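Local atomic coordinates of aspartate--tRNA(Asp/Asn) ligase (Sulfolobus tokodaii, PDB entry 1WYD), a protein that probably charges both tRNA(Asp) and tRNA(Asn) with L-aspartate in two steps, through an aspartyl-adenylate made from ATP, and works as a homodimer. Residues W21-H26 against I37-D41; G46-V50 against E86-I92; E62-V68 against I92-A98. All blocks are in the same frame, centred on the assembly; numbering follows the deposited sequence.

Interaction 1 of 3, residues W21-H26 against I37-D41; sequences WAGWVH and IILRD
Arg40 reaches across to His26 and grips its ring nitrogen side-on: NE lies 3.1 Å and NH2 3.3 Å from ND1 of His26. ND1 sits in the guanidinium plane, but only NE lies near the imidazole plane; NH2 is tilted out of it, and the two planes stand 76° apart. The arginine gets there with CG anti to the backbone N (chi1 -174°) and a bend at chi3. His26, its CG likewise anti to its own N, presents ND1 to the arginine. The guanidinium plane runs nearly parallel to the indole of Trp24 (15° apart), and it is Trp24 CB that lies over its face, 3.7 Å from NH1.

Leu39 points the other way, spreading CD1 onto Gly23 C (3.6 Å) and CD2 onto Trp21 CB (3.7 Å). At Gly23 a side chain would collide with Arg40 O. Trp24 and Arg40 form an antiparallel hydrogen-bonded pair, Trp24 N to Arg40 O at 2.7 Å, and His26 N bonds Ile38 O. A water joins Ala22 N to Asp41 OD1, while Asp41 OD2 bonds Thr43 OG1.

Strands 18-31 and 34-41 form this hairpin of the OB-fold domain. Strand 68-77 flanks the first, with Val71 and Ile69 against Leu39; strand 44-50 flanks the second. Glu66 takes Arg40 NH2 in a salt bridge, while Trp24 NE1 bonds Gly390 O of the second subunit.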
# COMPACT_ATOMS: atom_id res chain seq x y z
N TRP B 21 0.11 -23.66 24.01
CA TRP B 21 0.44 -23.44 22.61
C TRP B 21 -0.80 -23.62 21.75
O TRP B 21 -1.70 -24.41 22.12
CB TRP B 21 1.50 -24.42 22.15
CG TRP B 21 2.87 -24.01 22.53
CD1 TRP B 21 3.24 -22.85 23.10
CD2 TRP B 21 4.07 -24.78 22.37
NE1 TRP B 21 4.60 -22.83 23.30
CE2 TRP B 21 5.13 -24.01 22.88
CE3 TRP B 21 4.35 -26.06 21.85
CZ2 TRP B 21 6.45 -24.46 22.89
CZ3 TRP B 21 5.65 -26.51 21.86
CH2 TRP B 21 6.69 -25.71 22.37
N ALA B 22 -0.85 -22.90 20.63
CA ALA B 22 -1.84 -23.20 19.58
C ALA B 22 -1.19 -23.22 18.20
O ALA B 22 -0.20 -22.51 17.95
CB ALA B 22 -3.03 -22.24 19.61
N GLY B 23 -1.74 -24.04 17.31
CA GLY B 23 -1.20 -24.07 15.97
C GLY B 23 -1.52 -25.31 15.18
O GLY B 23 -2.51 -25.97 15.44
N TRP B 24 -0.64 -25.59 14.22
CA TRP B 24 -0.81 -26.64 13.24
C TRP B 24 0.05 -27.86 13.55
O TRP B 24 1.24 -27.75 13.89
CB TRP B 24 -0.47 -26.10 11.84
CG TRP B 24 -1.51 -25.19 11.27
CD1 TRP B 24 -2.62 -25.55 10.53
CD2 TRP B 24 -1.56 -23.77 11.40
NE1 TRP B 24 -3.35 -24.43 10.19
CE2 TRP B 24 -2.74 -23.32 10.71
CE3 TRP B 24 -0.74 -22.81 12.00
CZ2 TRP B 24 -3.08 -21.98 10.60
CZ3 TRP B 24 -1.10 -21.46 11.90
CH2 TRP B 24 -2.25 -21.06 11.20
N VAL B 25 -0.56 -29.02 13.43
CA VAL B 25 0.14 -30.29 13.41
C VAL B 25 1.05 -30.37 12.19
O VAL B 25 0.61 -30.70 11.09
CB VAL B 25 -0.87 -31.44 13.40
CG1 VAL B 25 -0.16 -32.81 13.25
CG2 VAL B 25 -1.75 -31.39 14.69
N HIS B 26 2.33 -30.07 12.41
CA HIS B 26 3.37 -30.16 11.38
C HIS B 26 3.84 -31.60 11.06
O HIS B 26 4.00 -31.96 9.89
CB HIS B 26 4.57 -29.32 11.82
CG HIS B 26 5.53 -29.02 10.72
ND1 HIS B 26 5.34 -27.98 9.84
CD2 HIS B 26 6.67 -29.63 10.34
CE1 HIS B 26 6.33 -27.97 8.97
NE2 HIS B 26 7.14 -28.96 9.25
N ILE B 37 4.59 -34.64 18.64
CA ILE B 37 3.96 -33.73 17.71
C ILE B 37 4.86 -32.53 17.48
O ILE B 37 5.09 -31.78 18.42
CB ILE B 37 2.58 -33.24 18.24
CG1 ILE B 37 1.75 -34.41 18.79
CG2 ILE B 37 1.82 -32.53 17.13
CD1 ILE B 37 0.48 -33.97 19.44
N ILE B 38 5.38 -32.36 16.26
CA ILE B 38 5.95 -31.08 15.90
C ILE B 38 4.76 -30.15 15.57
O ILE B 38 3.95 -30.41 14.66
CB ILE B 38 6.98 -31.16 14.72
CG1 ILE B 38 8.10 -32.19 14.94
CG2 ILE B 38 7.61 -29.79 14.43
CD1 ILE B 38 8.75 -32.23 16.31
N LEU B 39 4.63 -29.10 16.36
CA LEU B 39 3.60 -28.10 16.18
C LEU B 39 4.19 -26.89 15.48
O LEU B 39 5.38 -26.58 15.65
CB LEU B 39 2.99 -27.70 17.53
CG LEU B 39 1.80 -26.76 17.54
CD1 LEU B 39 0.52 -27.49 17.14
CD2 LEU B 39 1.67 -26.18 18.94
N ARG B 40 3.36 -26.20 14.69
CA ARG B 40 3.77 -24.98 13.97
C ARG B 40 2.83 -23.84 14.28
O ARG B 40 1.61 -24.03 14.27
CB ARG B 40 3.75 -25.21 12.45
CG ARG B 40 4.31 -24.03 11.70
CD ARG B 40 3.98 -23.98 10.23
NE ARG B 40 3.72 -25.31 9.75
CZ ARG B 40 2.54 -25.69 9.24
NH1 ARG B 40 1.58 -24.79 9.10
NH2 ARG B 40 2.38 -26.95 8.87
N ASP B 41 3.40 -22.68 14.56
CA ASP B 41 2.68 -21.42 14.75
C ASP B 41 3.48 -20.38 14.01
O ASP B 41 4.50 -20.72 13.38
CB ASP B 41 2.40 -21.08 16.24
CG ASP B 41 3.65 -20.55 17.02
OD1 ASP B 41 3.54 -20.43 18.27
OD2 ASP B 41 4.74 -20.21 16.51
O HOH W 1 1.76 -21.17 19.99

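Interaction 2 of 3, residues G46-V50 against E86-I92; sequences GQVVV and ELHAEEI
Val49 uses both its backbone N-H and its C=O across the contact: its N donates to Leu87 O at 2.7 Å, and its O receives Ala89 N at 2.6 Å in a nearly straight bond (174°). Leu87 N completes the pattern by donating to Gln47 O, 3.0 Å away. Val48 with Leu87 and Val49 with His88 are thus parallel bridges, and the strand axes diverge by 29°.

Side chains follow the two faces. On one, Val48 CB meets Leu87 CB at 4.0 Å, and Val48 CG2 and Val50 CG2 both approach Ala89 CB. Val50 CG2 also touches Ile92 CD1 (4.2 Å), which the chain brings back after turning a corner at Glu90. On the other face, Val49 CG2 lies against the carboxylate of Glu86, 3.6 Å from OE1, and also touches the His88 ring. Glu86 takes this course because CG stands between its backbone N and carbonyl carbon (chi1 34°), with the chain extended beyond. The carboxylate meets the imidazole at its edge, where His88 NE2 donates to Glu86 OE2; the modelled 2.5 Å is shorter than normal and its exact length doubtful. An alanine in place of Glu86 would probably leave His88 NE2 without this acceptor and uncover Val49 CG2.

Further out, strand 34-41 pairs with strand 44-50 along its other edge, with Ile37 against Val48 and Val50. Strand 68-77 borders the other segment, Val71 touching Leu87 and Ile92, and Trp21 packs on both Val48 and Leu87.

The contact therefore joins two chemistries in the OB-fold sheet: a buried apolar face of valines, leucine and alanine, and a partly exposed His-carboxylate pair, in which the charge of Glu86 might favour a protonated imidazole.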
# COMPACT_ATOMS: atom_id res chain seq x y z
N GLY B 46 7.72 -25.99 17.33
CA GLY B 46 8.02 -26.59 18.60
C GLY B 46 7.85 -28.10 18.59
O GLY B 46 7.43 -28.68 17.60
N GLN B 47 8.19 -28.73 19.71
CA GLN B 47 8.08 -30.18 19.88
C GLN B 47 7.18 -30.42 21.07
O GLN B 47 7.45 -29.90 22.15
CB GLN B 47 9.47 -30.80 20.14
CG GLN B 47 9.51 -32.32 20.36
CD GLN B 47 10.94 -32.87 20.36
OE1 GLN B 47 11.51 -33.16 21.43
NE2 GLN B 47 11.52 -33.01 19.16
N VAL B 48 6.12 -31.19 20.88
CA VAL B 48 5.32 -31.58 22.02
C VAL B 48 5.37 -33.09 22.18
O VAL B 48 5.47 -33.83 21.21
CB VAL B 48 3.85 -30.93 22.06
CG1 VAL B 48 3.62 -29.94 20.93
CG2 VAL B 48 2.69 -31.95 22.18
N VAL B 49 5.33 -33.53 23.43
CA VAL B 49 5.32 -34.95 23.78
C VAL B 49 4.00 -35.31 24.49
O VAL B 49 3.46 -34.54 25.28
CB VAL B 49 6.58 -35.34 24.63
CG1 VAL B 49 6.83 -36.86 24.63
CG2 VAL B 49 7.83 -34.63 24.11
N VAL B 50 3.47 -36.47 24.14
CA VAL B 50 2.29 -37.04 24.79
C VAL B 50 2.70 -38.44 25.18
O VAL B 50 2.80 -39.32 24.31
CB VAL B 50 1.06 -37.14 23.84
CG1 VAL B 50 -0.23 -37.12 24.63
CG2 VAL B 50 1.05 -36.03 22.79
N GLU B 86 10.68 -28.64 25.18
CA GLU B 86 9.55 -29.37 24.66
C GLU B 86 8.39 -29.22 25.65
O GLU B 86 8.60 -28.98 26.84
CB GLU B 86 9.89 -30.86 24.44
CG GLU B 86 10.86 -31.46 25.43
CD GLU B 86 10.85 -32.98 25.43
OE1 GLU B 86 11.24 -33.59 24.40
OE2 GLU B 86 10.45 -33.55 26.47
N LEU B 87 7.17 -29.35 25.12
CA LEU B 87 5.93 -29.25 25.86
C LEU B 87 5.41 -30.65 26.12
O LEU B 87 5.24 -31.42 25.18
CB LEU B 87 4.90 -28.52 25.01
CG LEU B 87 3.94 -27.47 25.59
CD1 LEU B 87 2.69 -27.47 24.81
CD2 LEU B 87 3.67 -27.70 27.05
N HIS B 88 5.15 -30.98 27.38
CA HIS B 88 4.63 -32.30 27.73
C HIS B 88 3.13 -32.18 27.82
O HIS B 88 2.60 -31.57 28.73
CB HIS B 88 5.27 -32.80 29.03
CG HIS B 88 6.67 -33.32 28.85
ND1 HIS B 88 7.24 -34.25 29.71
CD2 HIS B 88 7.61 -33.06 27.90
CE1 HIS B 88 8.46 -34.53 29.30
NE2 HIS B 88 8.71 -33.82 28.21
N ALA B 89 2.42 -32.75 26.85
CA ALA B 89 1.01 -32.42 26.71
C ALA B 89 0.15 -32.99 27.85
O ALA B 89 0.37 -34.13 28.29
CB ALA B 89 0.50 -32.88 25.37
N GLU B 90 -0.81 -32.19 28.31
CA GLU B 90 -1.79 -32.65 29.29
C GLU B 90 -3.20 -32.63 28.70
O GLU B 90 -4.05 -33.47 29.03
CB GLU B 90 -1.75 -31.80 30.57
CG GLU B 90 -0.39 -31.76 31.28
CD GLU B 90 -0.11 -33.00 32.14
OE1 GLU B 90 -1.01 -33.46 32.88
OE2 GLU B 90 1.04 -33.51 32.07
N GLU B 91 -3.43 -31.66 27.82
CA GLU B 91 -4.73 -31.49 27.17
C GLU B 91 -4.55 -30.92 25.78
O GLU B 91 -3.76 -29.99 25.59
CB GLU B 91 -5.63 -30.56 27.99
CG GLU B 91 -7.10 -30.68 27.63
CD GLU B 91 -7.98 -29.74 28.45
OE1 GLU B 91 -9.22 -29.82 28.30
OE2 GLU B 91 -7.45 -28.92 29.23
N ILE B 92 -5.27 -31.51 24.82
CA ILE B 92 -5.27 -31.08 23.44
C ILE B 92 -6.71 -30.91 22.96
O ILE B 92 -7.56 -31.81 23.11
CB ILE B 92 -4.47 -32.09 22.53
CG1 ILE B 92 -2.95 -31.98 22.79
CG2 ILE B 92 -4.82 -31.91 21.02
CD1 ILE B 92 -2.19 -33.31 22.65

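Interaction 3 of 3, residues E62-V68 against I92-A98; sequences ELTQESV and ITLLSKA
A classic beta bulge lies where strand 68-77 of the OB-fold domain begins to pair with the chain leaving strand 91-94: Leu95 and Ser96 both face Val68, and the chain turns a corner at Leu95. Val68 O accepts Leu95 N at 2.9 Å and, weakly, Ser96 N at 3.4 Å, while Val68 N donates to Ser96 O at 2.8 Å in a nearly straight bond (169°). At the bulge the two apolar side chains cross at about a right angle, Val68 CG1 against Leu95 CD1 at 3.7 Å. Val68 places that branch there by holding CG1 anti to the backbone N (chi1 173°).

A type II turn from Thr64 to Ser67 carries the contact on. Ser67 OG accepts Ala98 N at 3.2 Å. Thr64 OG1 lies 2.7 Å from Ser67 OG and 3.1 Å from Ala98 O, two acceptors competing for its single proton. Ala98 CB packs against the turn, 3.7 Å from Gln65 O. Farther along, Leu63 meets Ile92 and Leu94 loosely.

Ser96 OG bonds Met391 O of the second subunit, whose Gly390 packs on Val68. Residues 95-98 are thus tied to Val68 and to the turn before it by backbone bonds and by Ser67 OG, which gives Ala98 N an acceptor beside the dimer interface.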
# COMPACT_ATOMS: atom_id res chain seq x y z
N GLU B 62 -5.91 -39.37 16.92
CA GLU B 62 -6.80 -39.14 15.79
C GLU B 62 -6.36 -37.92 14.95
O GLU B 62 -6.92 -37.66 13.88
CB GLU B 62 -8.26 -39.05 16.25
CG GLU B 62 -8.62 -37.79 17.01
CD GLU B 62 -10.08 -37.81 17.46
OE1 GLU B 62 -10.38 -38.53 18.46
OE2 GLU B 62 -10.92 -37.11 16.81
N LEU B 63 -5.33 -37.24 15.44
CA LEU B 63 -4.74 -36.05 14.82
C LEU B 63 -4.06 -36.34 13.48
O LEU B 63 -3.48 -37.41 13.26
CB LEU B 63 -3.71 -35.44 15.78
CG LEU B 63 -4.20 -34.80 17.08
CD1 LEU B 63 -3.01 -34.15 17.80
CD2 LEU B 63 -5.30 -33.77 16.84
N THR B 64 -4.10 -35.36 12.59
CA THR B 64 -3.60 -35.52 11.24
C THR B 64 -2.87 -34.27 10.92
O THR B 64 -3.15 -33.24 11.53
CB THR B 64 -4.77 -35.65 10.27
OG1 THR B 64 -5.59 -34.46 10.34
CG2 THR B 64 -5.69 -36.77 10.74
N GLN B 65 -1.96 -34.34 9.96
CA GLN B 65 -1.15 -33.18 9.61
C GLN B 65 -2.05 -32.06 9.09
O GLN B 65 -3.05 -32.31 8.37
CB GLN B 65 -0.07 -33.55 8.60
CG GLN B 65 0.89 -34.60 9.11
CD GLN B 65 1.97 -34.90 8.07
OE1 GLN B 65 2.92 -34.13 7.91
NE2 GLN B 65 1.81 -35.99 7.35
N GLU B 66 -1.70 -30.84 9.49
CA GLU B 66 -2.39 -29.57 9.19
C GLU B 66 -3.69 -29.30 9.96
O GLU B 66 -4.28 -28.23 9.79
CB GLU B 66 -2.55 -29.30 7.67
CG GLU B 66 -1.25 -29.01 6.91
CD GLU B 66 -0.26 -28.07 7.61
OE1 GLU B 66 0.82 -28.57 8.00
OE2 GLU B 66 -0.53 -26.85 7.78
N SER B 67 -4.13 -30.22 10.80
CA SER B 67 -5.15 -29.89 11.80
C SER B 67 -4.68 -28.80 12.75
O SER B 67 -3.47 -28.68 13.07
CB SER B 67 -5.52 -31.10 12.61
OG SER B 67 -5.90 -32.15 11.76
N VAL B 68 -5.64 -28.02 13.20
CA VAL B 68 -5.33 -26.91 14.08
C VAL B 68 -5.66 -27.33 15.49
O VAL B 68 -6.79 -27.74 15.78
CB VAL B 68 -6.14 -25.66 13.67
CG1 VAL B 68 -5.96 -24.56 14.65
CG2 VAL B 68 -5.79 -25.23 12.22
N ILE B 92 -5.27 -31.51 24.82
CA ILE B 92 -5.27 -31.08 23.44
C ILE B 92 -6.71 -30.91 22.96
O ILE B 92 -7.56 -31.81 23.11
CB ILE B 92 -4.47 -32.09 22.53
CG1 ILE B 92 -2.95 -31.98 22.79
CG2 ILE B 92 -4.82 -31.91 21.02
CD1 ILE B 92 -2.19 -33.31 22.65
N THR B 93 -6.99 -29.75 22.38
CA THR B 93 -8.28 -29.50 21.79
C THR B 93 -8.16 -29.40 20.27
O THR B 93 -7.23 -28.76 19.75
CB THR B 93 -8.86 -28.21 22.36
OG1 THR B 93 -8.70 -28.24 23.79
CG2 THR B 93 -10.39 -28.17 22.15
N LEU B 94 -9.07 -30.07 19.58
CA LEU B 94 -9.15 -30.05 18.13
C LEU B 94 -9.99 -28.84 17.70
O LEU B 94 -11.20 -28.78 17.97
CB LEU B 94 -9.81 -31.33 17.64
CG LEU B 94 -9.34 -32.12 16.42
CD1 LEU B 94 -10.51 -32.96 15.94
CD2 LEU B 94 -8.84 -31.22 15.30
N LEU B 95 -9.36 -27.86 17.06
CA LEU B 95 -10.07 -26.64 16.70
C LEU B 95 -10.67 -26.84 15.33
O LEU B 95 -11.80 -26.44 15.07
CB LEU B 95 -9.14 -25.44 16.72
CG LEU B 95 -8.44 -25.16 18.05
CD1 LEU B 95 -7.59 -23.93 17.93
CD2 LEU B 95 -9.44 -25.00 19.20
N SER B 96 -9.88 -27.46 14.46
CA SER B 96 -10.24 -27.65 13.07
C SER B 96 -9.45 -28.86 12.52
O SER B 96 -8.20 -28.84 12.43
CB SER B 96 -9.95 -26.35 12.30
OG SER B 96 -10.33 -26.45 10.95
N LYS B 97 -10.18 -29.92 12.16
CA LYS B 97 -9.59 -31.17 11.71
C LYS B 97 -9.36 -31.08 10.21
O LYS B 97 -10.15 -30.48 9.51
CB LYS B 97 -10.54 -32.32 12.06
CG LYS B 97 -9.93 -33.74 12.09
CD LYS B 97 -10.98 -34.83 11.70
CE LYS B 97 -12.03 -35.08 12.81
NZ LYS B 97 -12.78 -36.37 12.66
N ALA B 98 -8.25 -31.61 9.73
CA ALA B 98 -7.96 -31.59 8.29
C ALA B 98 -8.20 -32.97 7.67
O ALA B 98 -7.83 -33.98 8.24
CB ALA B 98 -6.53 -31.15 8.06

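All three contacts belong to the N-terminal OB-fold domain, the kind of domain that binds the tRNA anticodon in this family, and lie away from the annotated aspartate and ATP sites. Interactions 1 and 2, with centres about 10 Å apart, are neighbours in one sheet: Ile37 O lies 2.7 Å from Val48 N, and Trp21 CE3 packs 3.7 Å from Leu87 CD1. Interactions 1 and 3, about 9 Å apart between centres, meet through the Arg40-Glu66 salt bridge and a probable hydrogen bond of Glu66 N to Val25 O (2.8 Å), and both touch the second subunit. Interactions 2 and 3, centres about 14 Å apart, share Ile92 on strand 91-94.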